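Local coordinates for protein beta-mannosidase (Trichoderma harzianum, PDB 4CVU) that probably hydrolyses beta-mannosidic bonds at the non-reducing ends of mannose-containing oligosaccharides, as a fungal beta-mannosidase of glycoside hydrolase family 2, at residues N75-D78 with L79-I82; S685-Q688 with F689-G693; A744-Y748 with T749-L753; G925-T928 with E929-V933. All coordinates share one frame; numbering follows the deposited sequence.

Contact 1: N75-D78 with L79-I82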
loop_
_atom_site.group_PDB
_atom_site.type_symbol
_atom_site.label_atom_id
_atom_site.label_comp_id
_atom_site.label_asym_id
_atom_site.label_seq_id
_atom_site.Cartn_x
_atom_site.Cartn_y
_atom_site.Cartn_z
ATOM N N ASN A 75 5.641 9.813 -3.577
ATOM C CA ASN A 75 7.084 9.952 -3.299
ATOM C C ASN A 75 7.859 10.804 -4.261
ATOM O O ASN A 75 8.949 11.237 -3.917
ATOM C CB ASN A 75 7.777 8.612 -3.226
ATOM C CG ASN A 75 7.579 7.906 -1.859
ATOM O OD1 ASN A 75 7.906 6.720 -1.726
ATOM N ND2 ASN A 75 7.025 8.578 -0.892
ATOM N N ASP A 76 7.322 11.033 -5.461
ATOM C CA ASP A 76 7.968 11.955 -6.397
ATOM C C ASP A 76 8.009 13.312 -5.736
ATOM O O ASP A 76 8.905 14.075 -6.001
ATOM C CB ASP A 76 7.220 12.054 -7.749
ATOM C CG ASP A 76 8.058 12.640 -8.847
ATOM O OD1 ASP A 76 9.284 12.472 -8.806
ATOM O OD2 ASP A 76 7.510 13.269 -9.801
ATOM N N PHE A 77 7.013 13.613 -4.894
ATOM C CA PHE A 77 6.969 14.868 -4.152
ATOM C C PHE A 77 7.686 14.731 -2.822
ATOM O O PHE A 77 8.618 15.509 -2.523
ATOM C CB PHE A 77 5.527 15.353 -3.966
ATOM C CG PHE A 77 4.894 15.785 -5.263
ATOM C CD1 PHE A 77 5.310 16.928 -5.894
ATOM C CD2 PHE A 77 3.939 15.003 -5.876
ATOM C CE1 PHE A 77 4.757 17.318 -7.101
ATOM C CE2 PHE A 77 3.381 15.379 -7.085
ATOM C CZ PHE A 77 3.793 16.537 -7.699
ATOM N N ASP A 78 7.283 13.720 -2.068
ATOM C CA ASP A 78 7.679 13.578 -0.686
ATOM C C ASP A 78 9.167 13.317 -0.501
ATOM O O ASP A 78 9.700 13.571 0.582
ATOM C CB ASP A 78 6.919 12.451 -0.002
ATOM C CG ASP A 78 5.379 12.599 -0.059
ATOM O OD1 ASP A 78 4.822 13.666 -0.319
ATOM O OD2 ASP A 78 4.725 11.572 0.117
ATOM N N LEU A 79 9.842 12.798 -1.538
ATOM C CA LEU A 79 11.276 12.467 -1.433
ATOM C C LEU A 79 12.252 13.551 -1.936
ATOM O O LEU A 79 13.458 13.322 -1.984
ATOM C CB LEU A 79 11.568 11.149 -2.154
ATOM C CG LEU A 79 10.824 9.941 -1.592
ATOM C CD1 LEU A 79 11.275 8.726 -2.349
ATOM C CD2 LEU A 79 11.087 9.725 -0.108
ATOM N N ARG A 80 11.741 14.734 -2.270
ATOM C CA ARG A 80 12.576 15.759 -2.864
ATOM C C ARG A 80 13.672 16.296 -1.923
ATOM O O ARG A 80 14.700 16.788 -2.386
ATOM C CB ARG A 80 11.715 16.898 -3.410
ATOM C CG ARG A 80 11.036 16.532 -4.701
ATOM C CD ARG A 80 10.222 17.700 -5.226
ATOM N NE ARG A 80 9.693 17.415 -6.574
ATOM C CZ ARG A 80 8.689 18.100 -7.115
ATOM N NH1 ARG A 80 8.158 19.127 -6.443
ATOM N NH2 ARG A 80 8.218 17.797 -8.339
ATOM N N TRP A 81 13.504 16.121 -0.614
ATOM C CA TRP A 81 14.575 16.439 0.320
ATOM C C TRP A 81 15.872 15.689 0.048
ATOM O O TRP A 81 16.933 16.061 0.562
ATOM C CB TRP A 81 14.148 16.159 1.756
ATOM C CG TRP A 81 13.742 14.733 2.060
ATOM C CD1 TRP A 81 12.508 14.188 1.910
ATOM C CD2 TRP A 81 14.554 13.725 2.653
ATOM N NE1 TRP A 81 12.503 12.873 2.347
ATOM C CE2 TRP A 81 13.767 12.568 2.782
ATOM C CE3 TRP A 81 15.881 13.672 3.041
ATOM C CZ2 TRP A 81 14.273 11.374 3.318
ATOM C CZ3 TRP A 81 16.385 12.490 3.571
ATOM C CH2 TRP A 81 15.587 11.370 3.710
ATOM N N ILE A 82 15.796 14.601 -0.710
ATOM C CA ILE A 82 16.967 13.815 -1.022
ATOM C C ILE A 82 17.738 14.467 -2.149
ATOM O O ILE A 82 18.927 14.759 -1.996
ATOM C CB ILE A 82 16.591 12.347 -1.364
ATOM C CG1 ILE A 82 16.108 11.636 -0.090
ATOM C CG2 ILE A 82 17.778 11.610 -1.940
ATOM C CD1 ILE A 82 15.398 10.309 -0.324
HETATM O O HOH W 1 10.365 15.089 -8.140
HETATM O O HOH W 2 10.806 16.752 0.511
#
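Leu79 N gives its hydrogen to Asn75 O over 3.0 Å, the i to i+4 bond that closes the short helix 75-78, and Leu79 is the first residue to leave helical backbone angles. Arg80 N follows with an i to i+3 bond to Phe77 O, and both donors stand above the plane of the carbonyl they meet. The buried Leu79 suits this turn because its branched end folds back beside Asn75, CD1 lying 3.6 Å from Asn75 CB.

Arginine is long enough to reach back across the turn. With chi2 -179° and chi3 173° its chain runs straight from CG to NE, bringing the guanidinium alongside the Phe77 ring. Phe77 CD1 lies over one guanidinium face, 3.6 Å from Arg80 NH1, but the planes are 69° apart and the two groups do not stack. A water in the guanidinium plane accepts from Arg80 NE at 2.9 Å and reaches Asp76 O; Arg80 NH2 forms a salt bridge with Glu184 and NH1 bonds Leu634 O. A leucine in place of Arg80 would probably leave Glu184 without its cationic mate and Leu634 O without this donor.

Asp78 O sits at the Trp81 ring edge, 3.2 Å from CD1. Within the galactose-binding-like domain, the weakly bonded helix that follows packs Ile82 on His58 and Leu61 of helix 57-63.

Contact 2: S685-Q688 with F689-G693; sequences SEIQ and FYRRG
Tyr690 OH donates to Glu686 OE1 over 2.7 Å, meeting the carboxylate from its anti side and 22° out of its plane. The two side chains run side by side one helical turn apart, yet ring and carboxylate planes are steeply turned, 77° from each other. Behind the hydroxyl, Tyr690 CE2 rests 3.6 Å from Glu686 CB, and Glu686 O lies over one face of the ring, 3.2 Å from CD2. A chi1 of -62° sets the Tyr690 ring opposite its own carbonyl carbon, which turns it back along the helix to this glutamate. A phenylalanine in place of Tyr690 would probably leave the buried Glu686 OE1 without this donor and its carboxylate freer to turn.

The next pair repeats the spacing: Ile687 CG2 lies 4.0 Å from Arg691 CD, a methyl against the aliphatic part of an arginine whose charged end bonds the carbonyls of Glu738 and Thr736.

Straight i to i+4 backbone bonds hold these rows in line, among them Tyr690 N to Glu686 O at 2.9 Å. They belong to the last turns of helix 664-692, the long helix leading toward strand 702-705, which pairs in parallel with strand 380-389, consistent with the catalytic (beta/alpha)8 barrel of this family.

Further out, the Tyr690 ring meets Phe595 edge-to-face, Phe689 meets Tyr586 likewise, and Phe572 packs against both Glu686 and Tyr690.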
loop_
_atom_site.group_PDB
_atom_site.type_symbol
_atom_site.label_atom_id
_atom_site.label_comp_id
_atom_site.label_asym_id
_atom_site.label_seq_id
_atom_site.Cartn_x
_atom_site.Cartn_y
_atom_site.Cartn_z
ATOM N N SER A 685 -4.034 -0.337 -35.883
ATOM C CA SER A 685 -4.464 0.490 -37.001
ATOM C C SER A 685 -3.295 1.270 -37.662
ATOM O O SER A 685 -3.244 1.439 -38.922
ATOM C CB SER A 685 -5.560 1.446 -36.556
ATOM O OG SER A 685 -6.049 2.203 -37.668
ATOM N N GLU A 686 -2.356 1.762 -36.847
ATOM C CA GLU A 686 -1.217 2.445 -37.401
ATOM C C GLU A 686 -0.210 1.472 -37.972
ATOM O O GLU A 686 0.272 1.671 -39.065
ATOM C CB GLU A 686 -0.563 3.399 -36.392
ATOM C CG GLU A 686 -1.409 4.619 -36.106
ATOM C CD GLU A 686 -0.710 5.673 -35.291
ATOM O OE1 GLU A 686 0.434 6.013 -35.563
ATOM O OE2 GLU A 686 -1.338 6.212 -34.383
ATOM N N ILE A 687 0.133 0.412 -37.236
ATOM C CA ILE A 687 1.141 -0.494 -37.727
ATOM C C ILE A 687 0.806 -1.130 -39.088
ATOM O O ILE A 687 1.683 -1.282 -39.931
ATOM C CB ILE A 687 1.407 -1.644 -36.742
ATOM C CG1 ILE A 687 2.080 -1.084 -35.482
ATOM C CG2 ILE A 687 2.302 -2.653 -37.457
ATOM C CD1 ILE A 687 2.199 -2.064 -34.318
ATOM N N GLN A 688 -0.435 -1.575 -39.265
ATOM C CA GLN A 688 -0.827 -2.202 -40.524
ATOM C C GLN A 688 -0.770 -1.171 -41.669
ATOM O O GLN A 688 -0.449 -1.504 -42.791
ATOM C CB GLN A 688 -2.217 -2.821 -40.425
ATOM C CG GLN A 688 -3.376 -1.847 -40.248
ATOM C CD GLN A 688 -4.730 -2.545 -40.173
ATOM O OE1 GLN A 688 -4.882 -3.616 -39.568
ATOM N NE2 GLN A 688 -5.734 -1.933 -40.810
ATOM N N PHE A 689 -1.062 0.080 -41.365
ATOM C CA PHE A 689 -0.959 1.166 -42.372
ATOM C C PHE A 689 0.511 1.479 -42.747
ATOM O O PHE A 689 0.850 1.639 -43.916
ATOM C CB PHE A 689 -1.668 2.416 -41.842
ATOM C CG PHE A 689 -1.365 3.661 -42.605
ATOM C CD1 PHE A 689 -2.130 4.030 -43.682
ATOM C CD2 PHE A 689 -0.305 4.464 -42.228
ATOM C CE1 PHE A 689 -1.851 5.166 -44.376
ATOM C CE2 PHE A 689 0.003 5.608 -42.940
ATOM C CZ PHE A 689 -0.776 5.959 -44.010
ATOM N N TYR A 690 1.385 1.517 -41.748
ATOM C CA TYR A 690 2.822 1.698 -42.005
ATOM C C TYR A 690 3.395 0.527 -42.830
ATOM O O TYR A 690 4.127 0.740 -43.801
ATOM C CB TYR A 690 3.634 1.871 -40.707
ATOM C CG TYR A 690 3.273 3.089 -39.890
ATOM C CD1 TYR A 690 3.018 4.321 -40.499
ATOM C CD2 TYR A 690 3.127 2.997 -38.482
ATOM C CE1 TYR A 690 2.635 5.421 -39.743
ATOM C CE2 TYR A 690 2.754 4.095 -37.734
ATOM C CZ TYR A 690 2.508 5.306 -38.355
ATOM O OH TYR A 690 2.136 6.431 -37.595
ATOM N N ARG A 691 3.041 -0.700 -42.444
ATOM C CA ARG A 691 3.549 -1.874 -43.135
ATOM C C ARG A 691 3.108 -2.022 -44.575
ATOM O O ARG A 691 3.903 -2.390 -45.398
ATOM C CB ARG A 691 3.155 -3.120 -42.429
ATOM C CG ARG A 691 3.907 -3.266 -41.114
ATOM C CD ARG A 691 3.704 -4.671 -40.616
ATOM N NE ARG A 691 4.360 -5.685 -41.454
ATOM C CZ ARG A 691 4.421 -6.977 -41.122
ATOM N NH1 ARG A 691 3.878 -7.398 -39.970
ATOM N NH2 ARG A 691 5.054 -7.847 -41.902
ATOM N N ARG A 692 1.825 -1.830 -44.827
ATOM C CA ARG A 692 1.297 -1.752 -46.216
ATOM C C ARG A 692 2.046 -0.737 -47.093
ATOM O O ARG A 692 2.173 -0.891 -48.327
ATOM C CB ARG A 692 -0.193 -1.400 -46.180
ATOM C CG ARG A 692 -0.830 -1.322 -47.567
ATOM C CD ARG A 692 -2.280 -0.894 -47.556
ATOM N NE ARG A 692 -2.441 0.472 -47.079
ATOM C CZ ARG A 692 -3.614 1.088 -46.938
ATOM N NH1 ARG A 692 -4.752 0.472 -47.247
ATOM N NH2 ARG A 692 -3.652 2.333 -46.466
ATOM N N GLY A 693 2.470 0.354 -46.474
ATOM C CA GLY A 693 3.258 1.367 -47.155
ATOM C C GLY A 693 4.565 0.874 -47.775
ATOM O O GLY A 693 5.108 1.545 -48.619
#

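Contact 3: A744-Y748 with T749-L753; sequences AFWNY and TANEL
Asn747 OD1 is gripped by three donors from the turn that follows it. Thr749 OG1 gives the shortest bond, 2.8 Å in the carbonyl plane; Ala750 N comes from well above that plane at 3.3 Å but almost straight, 175° at the hydrogen; Thr749 N adds a weak third. Asparagine suits the place because a short amide, set opposite its own backbone N (chi1 -173°), can put one oxygen inside the turn.

Behind it the chain is bulged: Asn751 and Glu752 both face Asn747, and Asn747 and Glu752 exchange two backbone bonds of 2.9 Å. Asn751 takes a left-handed backbone conformation (phi 53°), which asparagine tolerates better than most residues.

Across the strands, Trp746 turns the edge of its indole to the partner: NE1 lies 3.5 Å from Asn751 OD1 and CD1 3.5 Å from Glu752 O, while Tyr748 CB sits over the centre of one ring face. Ala744 CB and Leu753 CD1 touch at 4.0 Å, on the side where Phe849 packs against both.

The arrangement is a beta hairpin closed by a G1 beta bulge, joining strands 740-747 and 752-759 of the Ig-like domain.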
loop_
_atom_site.group_PDB
_atom_site.type_symbol
_atom_site.label_atom_id
_atom_site.label_comp_id
_atom_site.label_asym_id
_atom_site.label_seq_id
_atom_site.Cartn_x
_atom_site.Cartn_y
_atom_site.Cartn_z
ATOM N N ALA A 744 -7.338 -5.409 -42.270
ATOM C CA ALA A 744 -8.622 -4.824 -42.671
ATOM C C ALA A 744 -8.583 -3.323 -42.527
ATOM O O ALA A 744 -8.357 -2.822 -41.442
ATOM C CB ALA A 744 -9.760 -5.384 -41.825
ATOM N N PHE A 745 -8.833 -2.627 -43.623
ATOM C CA PHE A 745 -8.842 -1.163 -43.670
ATOM C C PHE A 745 -10.271 -0.697 -43.879
ATOM O O PHE A 745 -10.891 -1.025 -44.906
ATOM C CB PHE A 745 -7.986 -0.651 -44.835
ATOM C CG PHE A 745 -6.508 -0.803 -44.618
ATOM C CD1 PHE A 745 -5.865 -1.995 -44.902
ATOM C CD2 PHE A 745 -5.758 0.252 -44.152
ATOM C CE1 PHE A 745 -4.497 -2.142 -44.713
ATOM C CE2 PHE A 745 -4.388 0.125 -43.956
ATOM C CZ PHE A 745 -3.754 -1.071 -44.238
ATOM N N TRP A 746 -10.794 0.066 -42.931
ATOM C CA TRP A 746 -12.182 0.509 -43.008
ATOM C C TRP A 746 -12.256 2.012 -43.199
ATOM O O TRP A 746 -11.897 2.780 -42.309
ATOM C CB TRP A 746 -12.942 0.099 -41.747
ATOM C CG TRP A 746 -14.445 0.405 -41.795
ATOM C CD1 TRP A 746 -15.259 0.448 -42.909
ATOM C CD2 TRP A 746 -15.291 0.667 -40.673
ATOM N NE1 TRP A 746 -16.547 0.738 -42.540
ATOM C CE2 TRP A 746 -16.599 0.873 -41.176
ATOM C CE3 TRP A 746 -15.071 0.757 -39.286
ATOM C CZ2 TRP A 746 -17.688 1.169 -40.335
ATOM C CZ3 TRP A 746 -16.151 1.051 -38.450
ATOM C CH2 TRP A 746 -17.442 1.255 -38.979
ATOM N N ASN A 747 -12.677 2.432 -44.382
ATOM C CA ASN A 747 -13.012 3.818 -44.596
ATOM C C ASN A 747 -14.462 3.967 -44.163
ATOM O O ASN A 747 -15.361 3.548 -44.867
ATOM C CB ASN A 747 -12.802 4.204 -46.059
ATOM C CG ASN A 747 -12.981 5.686 -46.294
ATOM O OD1 ASN A 747 -13.731 6.351 -45.574
ATOM N ND2 ASN A 747 -12.286 6.222 -47.296
ATOM N N TYR A 748 -14.685 4.538 -42.987
ATOM C CA TYR A 748 -16.023 4.539 -42.396
ATOM C C TYR A 748 -16.911 5.686 -42.858
ATOM O O TYR A 748 -18.106 5.653 -42.619
ATOM C CB TYR A 748 -15.967 4.471 -40.862
ATOM C CG TYR A 748 -15.076 5.507 -40.194
ATOM C CD1 TYR A 748 -15.485 6.831 -40.070
ATOM C CD2 TYR A 748 -13.830 5.146 -39.658
ATOM C CE1 TYR A 748 -14.676 7.775 -39.448
ATOM C CE2 TYR A 748 -13.021 6.073 -39.029
ATOM C CZ TYR A 748 -13.435 7.387 -38.938
ATOM O OH TYR A 748 -12.645 8.310 -38.322
ATOM N N THR A 749 -16.346 6.697 -43.511
ATOM C CA THR A 749 -17.170 7.752 -44.134
ATOM C C THR A 749 -17.752 7.262 -45.466
ATOM O O THR A 749 -18.933 7.497 -45.753
ATOM C CB THR A 749 -16.381 9.052 -44.388
ATOM O OG1 THR A 749 -15.170 8.749 -45.083
ATOM C CG2 THR A 749 -16.061 9.765 -43.077
ATOM N N ALA A 750 -16.916 6.591 -46.265
ATOM C CA ALA A 750 -17.347 5.945 -47.516
ATOM C C ALA A 750 -17.917 4.532 -47.288
ATOM O O ALA A 750 -18.378 3.879 -48.230
ATOM C CB ALA A 750 -16.184 5.884 -48.494
ATOM N N ASN A 751 -17.852 4.054 -46.048
ATOM C CA ASN A 751 -18.322 2.717 -45.697
ATOM C C ASN A 751 -17.711 1.605 -46.572
ATOM O O ASN A 751 -18.380 0.630 -46.923
ATOM C CB ASN A 751 -19.863 2.667 -45.737
ATOM C CG ASN A 751 -20.428 1.596 -44.828
ATOM O OD1 ASN A 751 -19.762 1.153 -43.884
ATOM N ND2 ASN A 751 -21.655 1.160 -45.110
ATOM N N GLU A 752 -16.429 1.760 -46.892
ATOM C CA GLU A 752 -15.711 0.822 -47.747
ATOM C C GLU A 752 -14.719 -0.018 -46.931
ATOM O O GLU A 752 -13.953 0.519 -46.127
ATOM C CB GLU A 752 -14.967 1.610 -48.833
ATOM C CG GLU A 752 -14.653 0.820 -50.105
ATOM C CD GLU A 752 -15.810 0.802 -51.102
ATOM O OE1 GLU A 752 -16.873 1.381 -50.780
ATOM O OE2 GLU A 752 -15.664 0.211 -52.212
ATOM N N LEU A 753 -14.728 -1.324 -47.151
ATOM C CA LEU A 753 -13.746 -2.231 -46.556
ATOM C C LEU A 753 -12.715 -2.669 -47.619
ATOM O O LEU A 753 -13.087 -2.979 -48.760
ATOM C CB LEU A 753 -14.438 -3.454 -45.938
ATOM C CG LEU A 753 -13.612 -4.658 -45.478
ATOM C CD1 LEU A 753 -12.717 -4.334 -44.297
ATOM C CD2 LEU A 753 -14.540 -5.828 -45.142
HETATM O O HOH W 3 -20.062 3.560 -41.518
#

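Contact 4: G925-T928 with E929-V933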
loop_
_atom_site.group_PDB
_atom_site.type_symbol
_atom_site.label_atom_id
_atom_site.label_comp_id
_atom_site.label_asym_id
_atom_site.label_seq_id
_atom_site.Cartn_x
_atom_site.Cartn_y
_atom_site.Cartn_z
ATOM N N GLY A 925 3.300 -23.006 -8.200
ATOM C CA GLY A 925 2.498 -23.695 -9.182
ATOM C C GLY A 925 0.997 -23.499 -9.093
ATOM O O GLY A 925 0.292 -23.931 -9.988
ATOM N N LYS A 926 0.491 -22.832 -8.057
ATOM C CA LYS A 926 -0.967 -22.646 -7.922
ATOM C C LYS A 926 -1.534 -21.505 -8.755
ATOM O O LYS A 926 -2.735 -21.329 -8.779
ATOM C CB LYS A 926 -1.349 -22.400 -6.476
ATOM C CG LYS A 926 -0.899 -23.511 -5.535
ATOM C CD LYS A 926 -1.758 -23.518 -4.273
ATOM C CE LYS A 926 -1.412 -24.721 -3.388
ATOM N NZ LYS A 926 -1.987 -26.010 -3.920
ATOM N N TRP A 927 -0.678 -20.701 -9.363
ATOM C CA TRP A 927 -1.118 -19.565 -10.196
ATOM C C TRP A 927 -2.084 -19.912 -11.320
ATOM O O TRP A 927 -2.866 -19.049 -11.775
ATOM C CB TRP A 927 0.092 -18.851 -10.793
ATOM C CG TRP A 927 0.878 -19.683 -11.782
ATOM C CD1 TRP A 927 1.883 -20.586 -11.501
ATOM C CD2 TRP A 927 0.709 -19.700 -13.197
ATOM N NE1 TRP A 927 2.352 -21.151 -12.660
ATOM C CE2 TRP A 927 1.646 -20.630 -13.719
ATOM C CE3 TRP A 927 -0.135 -19.008 -14.084
ATOM C CZ2 TRP A 927 1.753 -20.891 -15.076
ATOM C CZ3 TRP A 927 -0.040 -19.294 -15.452
ATOM C CH2 TRP A 927 0.898 -20.214 -15.936
ATOM N N THR A 928 -1.980 -21.148 -11.832
ATOM C CA THR A 928 -2.824 -21.617 -12.949
ATOM C C THR A 928 -4.303 -21.627 -12.566
ATOM O O THR A 928 -5.148 -21.297 -13.381
ATOM C CB THR A 928 -2.443 -23.056 -13.410
ATOM O OG1 THR A 928 -2.540 -23.984 -12.304
ATOM C CG2 THR A 928 -1.048 -23.050 -13.945
ATOM N N GLU A 929 -4.575 -21.955 -11.308
ATOM C CA GLU A 929 -5.916 -21.924 -10.739
ATOM C C GLU A 929 -6.472 -20.521 -10.527
ATOM O O GLU A 929 -7.668 -20.382 -10.318
ATOM C CB GLU A 929 -5.925 -22.573 -9.356
ATOM C CG GLU A 929 -5.470 -24.009 -9.336
ATOM C CD GLU A 929 -5.229 -24.501 -7.917
ATOM O OE1 GLU A 929 -5.711 -23.846 -6.960
ATOM O OE2 GLU A 929 -4.562 -25.546 -7.752
ATOM N N GLN A 930 -5.598 -19.508 -10.517
ATOM C CA GLN A 930 -6.008 -18.121 -10.267
ATOM C C GLN A 930 -6.123 -17.366 -11.572
ATOM O O GLN A 930 -6.509 -16.216 -11.580
ATOM C CB GLN A 930 -5.031 -17.411 -9.339
ATOM C CG GLN A 930 -4.739 -18.179 -8.032
ATOM C CD GLN A 930 -3.319 -17.931 -7.507
ATOM O OE1 GLN A 930 -2.630 -16.980 -7.949
ATOM N NE2 GLN A 930 -2.857 -18.793 -6.572
ATOM N N VAL A 931 -5.797 -18.003 -12.684
ATOM C CA VAL A 931 -5.936 -17.307 -13.978
ATOM C C VAL A 931 -7.407 -17.133 -14.253
ATOM O O VAL A 931 -8.180 -18.045 -13.956
ATOM C CB VAL A 931 -5.285 -18.098 -15.110
ATOM C CG1 VAL A 931 -5.574 -17.458 -16.473
ATOM C CG2 VAL A 931 -3.785 -18.214 -14.892
ATOM N N THR A 932 -7.811 -16.026 -14.919
ATOM C CA THR A 932 -9.212 -15.793 -15.210
ATOM C C THR A 932 -9.309 -15.444 -16.692
ATOM O O THR A 932 -8.281 -15.148 -17.307
ATOM C CB THR A 932 -9.807 -14.580 -14.426
ATOM O OG1 THR A 932 -9.165 -13.358 -14.877
ATOM C CG2 THR A 932 -9.605 -14.724 -12.906
ATOM N N VAL A 933 -10.505 -15.575 -17.249
ATOM C CA VAL A 933 -10.774 -15.182 -18.659
ATOM C C VAL A 933 -11.986 -14.263 -18.731
ATOM O O VAL A 933 -12.891 -14.355 -17.920
ATOM C CB VAL A 933 -10.919 -16.426 -19.584
ATOM C CG1 VAL A 933 -12.131 -17.280 -19.239
ATOM C CG2 VAL A 933 -10.997 -16.017 -21.080
HETATM O O HOH W 4 -7.706 -20.582 -14.795
#
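Two successive backbone bonds from i+3 to i, Glu929 N to Lys926 O at 3.2 Å and Gln930 N to Trp927 O at 3.0 Å, wind Lys926 to Gln930 into tight turns, and a weak third joins Val931 N to Thr928 O. The backbone has helical angles at 926-928, and the first two donors stand well above the carbonyl planes, the bond to Trp927 O 70° out.

Trp927 and Val931 lie side by side, pointing the same way. Valine suits the place because one short branch, CG2, can lie against the indole, 3.8 Å from Trp927 CE3. A chi1 of 66° sets Trp927 CG between the backbone N and the carbonyl carbon, and Thr928 CG2 covers one face of the indole, 3.6 Å above the plane and over the ring centre. Phe875 and Pro892 pack on both side chains, and Phe916 meets the indole.

The outer side is polar. Lys926 NZ and Glu929 OE2 stay 4.6 Å apart, opposite charges near each other without contact. A water gives hydrogens to Thr928 O and to Val931 O, the latter at 2.7 Å, bridging the last turn to the extended chain beyond it.

Strands 911-921 and 932-934 belong to different sheets, so this coiled connection carries the chain from one to the other, with its tryptophan turned inward, as in the beta sandwich of an Ig fold.

In the fold
Contacts 2 and 3 are the only pair that touch, with centres about 15 Å apart. Gln688 NE2 probably bonds Ala744 O at 2.8 Å, and the Arg692 guanidinium meets the Phe745 ring in a cation-pi contact, tying the end of helix 664-692 to the hairpin of the Ig-like domain. A bound sodium ion lies about 4 Å from the side chain of Arg692. Cadmium ions lie about 2 Å from the side chain of Asn75 and about 4 Å from that of Glu752. Contact 1 sits on the opposite side of the chain's centre from contact 2, centres about 43 Å apart. Contact 4, in the C-terminal Ig-fold domain, lies about 36 Å from contact 2, between centres.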